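Local coordinates for xylanase and alpha-amylase inhibitor protein (Scadoxus multiflorus, PDB 3MU7) that inhibits xylanase and alpha-amylase and has the TIM-barrel fold of glycosyl hydrolase family 18, at residues I31-L35 with A45-S49; N36-Q42 with A78-L83. Residue numbers count along the deposited sequence, not the author numbering.

Interaction 1 of 2, residues I31-L35 with A45-S49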
loop_
_atom_site.group_PDB
_atom_site.type_symbol
_atom_site.label_atom_id
_atom_site.label_comp_id
_atom_site.label_asym_id
_atom_site.label_seq_id
_atom_site.Cartn_x
_atom_site.Cartn_y
_atom_site.Cartn_z
ATOM N N ILE A 31 4.721 0.508 3.765
ATOM C CA ILE A 31 3.417 1.126 3.827
ATOM C C ILE A 31 2.845 0.890 5.217
ATOM O O ILE A 31 2.500 -0.239 5.586
ATOM C CB ILE A 31 2.457 0.537 2.769
ATOM C CG1 ILE A 31 3.113 0.481 1.379
ATOM C CG2 ILE A 31 1.157 1.327 2.762
ATOM C CD1 ILE A 31 2.408 -0.472 0.413
ATOM N N ILE A 32 2.766 1.960 6.001
ATOM C CA ILE A 32 2.215 1.871 7.349
ATOM C C ILE A 32 0.692 1.795 7.276
ATOM O O ILE A 32 0.053 2.714 6.745
ATOM C CB ILE A 32 2.626 3.090 8.205
ATOM C CG1 ILE A 32 4.150 3.204 8.328
ATOM C CG2 ILE A 32 1.968 3.005 9.587
ATOM C CD1 ILE A 32 4.609 4.559 8.822
ATOM N N GLY A 33 0.112 0.708 7.784
ATOM C CA GLY A 33 -1.344 0.574 7.809
ATOM C C GLY A 33 -1.844 0.489 9.238
ATOM O O GLY A 33 -1.225 -0.196 10.047
ATOM N N PHE A 34 -2.948 1.157 9.595
ATOM C CA PHE A 34 -3.842 1.916 8.707
ATOM C C PHE A 34 -4.473 3.077 9.451
ATOM O O PHE A 34 -4.708 3.002 10.670
ATOM C CB PHE A 34 -5.004 1.033 8.219
ATOM C CG PHE A 34 -4.568 -0.080 7.328
ATOM C CD1 PHE A 34 -4.382 0.138 5.968
ATOM C CD2 PHE A 34 -4.292 -1.336 7.857
ATOM C CE1 PHE A 34 -3.936 -0.886 5.144
ATOM C CE2 PHE A 34 -3.837 -2.361 7.046
ATOM C CZ PHE A 34 -3.656 -2.137 5.687
ATOM N N LEU A 35 -4.780 4.146 8.723
ATOM C CA LEU A 35 -5.766 5.111 9.198
ATOM C C LEU A 35 -7.111 4.499 8.822
ATOM O O LEU A 35 -7.596 4.668 7.694
ATOM C CB LEU A 35 -5.571 6.478 8.544
ATOM C CG LEU A 35 -6.400 7.596 9.187
ATOM C CD1 LEU A 35 -5.703 8.140 10.426
ATOM C CD2 LEU A 35 -6.679 8.724 8.205
ATOM N N ALA A 45 -8.651 8.230 13.095
ATOM C CA ALA A 45 -7.892 7.399 14.026
ATOM C C ALA A 45 -7.070 6.356 13.290
ATOM O O ALA A 45 -7.488 5.817 12.259
ATOM C CB ALA A 45 -8.819 6.731 15.045
ATOM N N LEU A 46 -5.886 6.113 13.831
ATOM C CA LEU A 46 -4.997 5.058 13.383
ATOM C C LEU A 46 -5.298 3.764 14.115
ATOM O O LEU A 46 -5.592 3.766 15.314
ATOM C CB LEU A 46 -3.559 5.450 13.697
ATOM C CG LEU A 46 -2.958 6.606 12.904
ATOM C CD1 LEU A 46 -1.726 7.125 13.617
ATOM C CD2 LEU A 46 -2.624 6.194 11.466
ATOM N N ASP A 47 -5.219 2.656 13.394
ATOM C CA ASP A 47 -5.068 1.351 14.017
ATOM C C ASP A 47 -3.784 0.780 13.445
ATOM O O ASP A 47 -3.780 0.211 12.346
ATOM C CB ASP A 47 -6.261 0.435 13.745
ATOM C CG ASP A 47 -6.145 -0.902 14.450
ATOM O OD1 ASP A 47 -5.060 -1.236 14.964
ATOM O OD2 ASP A 47 -7.159 -1.636 14.470
ATOM N N ILE A 48 -2.696 0.972 14.179
ATOM C CA ILE A 48 -1.396 0.428 13.813
ATOM C C ILE A 48 -0.983 -0.625 14.839
ATOM O O ILE A 48 0.163 -0.676 15.283
ATOM C CB ILE A 48 -0.321 1.537 13.624
ATOM C CG1 ILE A 48 -0.228 2.465 14.846
ATOM C CG2 ILE A 48 -0.619 2.341 12.356
ATOM C CD1 ILE A 48 0.987 3.397 14.819
ATOM N N SER A 49 -1.949 -1.454 15.223
ATOM C CA SER A 49 -1.725 -2.633 16.066
ATOM C C SER A 49 -0.967 -2.316 17.354
ATOM O O SER A 49 -0.075 -3.060 17.766
ATOM C CB SER A 49 -1.020 -3.740 15.272
ATOM O OG SER A 49 -1.727 -4.025 14.079
#

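Interaction 2 of 2, residues N36-Q42 with A78-L83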
loop_
_atom_site.group_PDB
_atom_site.type_symbol
_atom_site.label_atom_id
_atom_site.label_comp_id
_atom_site.label_asym_id
_atom_site.label_seq_id
_atom_site.Cartn_x
_atom_site.Cartn_y
_atom_site.Cartn_z
ATOM N N ASN A 36 -7.682 3.746 9.758
ATOM C CA ASN A 36 -8.854 2.925 9.474
ATOM C C ASN A 36 -10.174 3.523 9.945
ATOM O O ASN A 36 -11.222 2.881 9.828
ATOM C CB ASN A 36 -8.674 1.532 10.080
ATOM C CG ASN A 36 -8.905 1.521 11.571
ATOM O OD1 ASN A 36 -8.673 2.517 12.259
ATOM N ND2 ASN A 36 -9.385 0.389 12.084
ATOM N N THR A 37 -10.110 4.741 10.473
ATOM C CA THR A 37 -11.277 5.424 11.009
ATOM C C THR A 37 -11.297 6.840 10.471
ATOM O O THR A 37 -10.360 7.607 10.692
ATOM C CB THR A 37 -11.222 5.462 12.546
ATOM O OG1 THR A 37 -11.081 4.129 13.046
ATOM C CG2 THR A 37 -12.485 6.084 13.125
ATOM N N PHE A 38 -12.359 7.159 9.739
ATOM C CA PHE A 38 -12.619 8.507 9.247
ATOM C C PHE A 38 -13.992 8.558 8.610
ATOM O O PHE A 38 -14.580 7.526 8.320
ATOM C CB PHE A 38 -11.547 8.990 8.246
ATOM C CG PHE A 38 -11.321 8.071 7.069
ATOM C CD1 PHE A 38 -12.188 8.069 5.975
ATOM C CD2 PHE A 38 -10.218 7.231 7.041
ATOM C CE1 PHE A 38 -11.958 7.228 4.877
ATOM C CE2 PHE A 38 -9.980 6.397 5.948
ATOM C CZ PHE A 38 -10.849 6.395 4.867
ATOM N N GLY A 39 -14.482 9.776 8.396
ATOM C CA GLY A 39 -15.741 10.000 7.705
ATOM C C GLY A 39 -16.955 9.813 8.583
ATOM O O GLY A 39 -16.882 9.205 9.656
ATOM N N GLY A 40 -18.078 10.351 8.112
ATOM C CA GLY A 40 -19.367 10.194 8.784
ATOM C C GLY A 40 -19.341 10.591 10.247
ATOM O O GLY A 40 -19.728 9.808 11.122
ATOM N N GLY A 41 -18.854 11.797 10.512
ATOM C CA GLY A 41 -18.866 12.353 11.863
ATOM C C GLY A 41 -17.816 11.818 12.817
ATOM O O GLY A 41 -17.726 12.279 13.952
ATOM N N GLN A 42 -17.024 10.845 12.371
ATOM C CA GLN A 42 -15.944 10.307 13.192
ATOM C C GLN A 42 -14.708 11.187 13.145
ATOM O O GLN A 42 -14.438 11.856 12.147
ATOM C CB GLN A 42 -15.566 8.902 12.740
ATOM C CG GLN A 42 -16.524 7.831 13.203
ATOM C CD GLN A 42 -16.148 6.471 12.671
ATOM O OE1 GLN A 42 -15.861 5.554 13.435
ATOM N NE2 GLN A 42 -16.133 6.337 11.351
ATOM N N ALA A 78 -10.598 -3.856 6.959
ATOM C CA ALA A 78 -11.884 -3.530 7.562
ATOM C C ALA A 78 -11.710 -2.318 8.471
ATOM O O ALA A 78 -10.592 -1.884 8.743
ATOM C CB ALA A 78 -12.434 -4.726 8.339
ATOM N N GLY A 79 -12.819 -1.761 8.935
ATOM C CA GLY A 79 -12.754 -0.635 9.845
ATOM C C GLY A 79 -13.867 0.341 9.565
ATOM O O GLY A 79 -14.473 0.302 8.490
ATOM N N PRO A 80 -14.144 1.232 10.527
ATOM C CA PRO A 80 -15.223 2.194 10.397
ATOM C C PRO A 80 -14.733 3.407 9.619
ATOM O O PRO A 80 -14.538 4.492 10.178
ATOM C CB PRO A 80 -15.536 2.550 11.850
ATOM C CG PRO A 80 -14.236 2.421 12.543
ATOM C CD PRO A 80 -13.449 1.362 11.823
ATOM N N TYR A 81 -14.480 3.200 8.336
ATOM C CA TYR A 81 -14.113 4.299 7.477
ATOM C C TYR A 81 -15.099 4.406 6.339
ATOM O O TYR A 81 -15.570 3.397 5.810
ATOM C CB TYR A 81 -12.669 4.172 6.975
ATOM C CG TYR A 81 -12.352 2.966 6.121
ATOM C CD1 TYR A 81 -12.543 2.996 4.737
ATOM C CD2 TYR A 81 -11.818 1.812 6.689
ATOM C CE1 TYR A 81 -12.227 1.903 3.945
ATOM C CE2 TYR A 81 -11.500 0.705 5.907
ATOM C CZ TYR A 81 -11.706 0.758 4.530
ATOM O OH TYR A 81 -11.380 -0.321 3.741
ATOM N N SER A 82 -15.426 5.641 5.989
ATOM C CA SER A 82 -16.301 5.920 4.868
ATOM C C SER A 82 -16.027 7.336 4.429
ATOM O O SER A 82 -15.410 8.115 5.152
ATOM C CB SER A 82 -17.771 5.758 5.262
ATOM O OG SER A 82 -18.133 6.700 6.245
ATOM N N LEU A 83 -16.492 7.664 3.235
ATOM C CA LEU A 83 -16.206 8.946 2.658
ATOM C C LEU A 83 -17.357 9.333 1.752
ATOM O O LEU A 83 -17.181 9.570 0.555
ATOM C CB LEU A 83 -14.886 8.865 1.888
ATOM C CG LEU A 83 -14.158 10.200 1.851
ATOM C CD1 LEU A 83 -13.441 10.481 3.160
ATOM C CD2 LEU A 83 -13.203 10.225 0.682
HETATM O O HOH W 1 -9.714 -2.214 11.127
HETATM O O HOH W 2 -17.215 6.160 8.649
#

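Interaction 1 of 2, residues I31-L35 with A45-S49
A beta hairpin built on a barrel strand brings these segments together: I31-L35 belongs to strand 29-37, and A45-S49 returns along it in the opposite sense, the end-to-end directions lying 153° apart. The two backbones are joined by a reciprocal pair of hydrogen bonds between F34 and D47. F34 N donates to D47 O at 3.0 Å and D47 N donates to F34 O at 2.8 Å. Next to this pair, L46 CA approaches F34 O at 3.4 Å and L35 CA approaches A45 O at 3.6 Å, both as CA-H...O contacts. The peptide bond between G33 and F34 is cis. A non-proline cis peptide at the end of the second barrel strand is known from family 18 chitinases such as hevamine, and this chain keeps it, with the F34 ring meeting H124 edge-to-face. G33 could hardly carry a side chain, because an ideal CB would come within 2.7 Å of F34 CE2. Strand 29-37 is itself bonded in parallel to strands 5-9 and 69-76, as expected in a TIM barrel, and beyond these pairings the end of the strand takes A45-D47 as an antiparallel partner. Apolar contacts flank the backbone pairing: L35 CD1 meets L46 CD2 at 3.8 Å, next to the surface of helix 86-101 that L35 also touches, while I32 CG2 and I48 CG2 meet at 3.8 Å. Pairing ends after D47, whose OD1 accepts from S49 N at 3.1 Å in an Asx turn; S49 OG bonds in turn to G10 O.

Interaction 2 of 2, residues N36-Q42 with A78-L83
A78 lies in the loop that follows strand 69-76, and it reaches N36 through water 1, which accepts from N36 ND2 at 2.8 Å and donates to A78 O at 2.6 Å. G79 passes close to the backbone of N36: an ideal CB there would lie 2.8 Å from N36 O, and the backbone angles by themselves also call for glycine. P80, the centre of an inverse gamma turn, has CD 3.4 Å from N36 O and CG 3.6 Å from T37 OG1. Its carbonyl is a shared acceptor, taking a hydrogen bond from Q42 NE2 to P80 O at 2.7 Å and a weak one from F38 N to P80 O at 3.5 Å. Y81 then forms a single backbone bridge with F38. Its CB sits over the F38 ring face, 3.6 Å from the centroid in a CH-pi contact, and Y81 CA is 3.4 Å from F38 O. Its hydroxyl is engaged by G76 O and E126 N, and its ring stacks on H127. S82 N donates to F38 O at 3.1 Å. Water 2 donates to F38 O at 3.0 Å and lies 2.6 Å from S82 OG, while S82 O takes a CA-H...O contact from G39 CA at 3.2 Å. A CB on G39 would clash with that oxygen. L83 CD1 finally packs on F38 CD1 at 3.9 Å, beside helices 86-101 and 133-144. The glycine-rich G39-Q42 type I' turn and the A78-L83 loop thus form neighbouring strand-end loops at the C-terminal rim of a TIM barrel.

In the fold
Strand 29-37 carries both contacts, whose centres are 13 Å apart: interaction 1 uses its barrel part, interaction 2 its end and the turn beyond. Between them lies a classic beta bulge, with N36 and T37 both facing A45; A45 N is 3.0 Å from T37 O, a probable hydrogen bond, and N36 OD1 packs 3.5 Å from D47 CB. Both contacts also reach strand 120-125 or the residues just after it, the region that in active family 18 chitinases holds the catalytic motif: interaction 1 through F34 and H124, interaction 2 through Y81 with E126 and H127. No catalytic role is implied for this inhibitor. The side chains of F34 and A78 lie about 14 Å and about 12 Å from bound PEG.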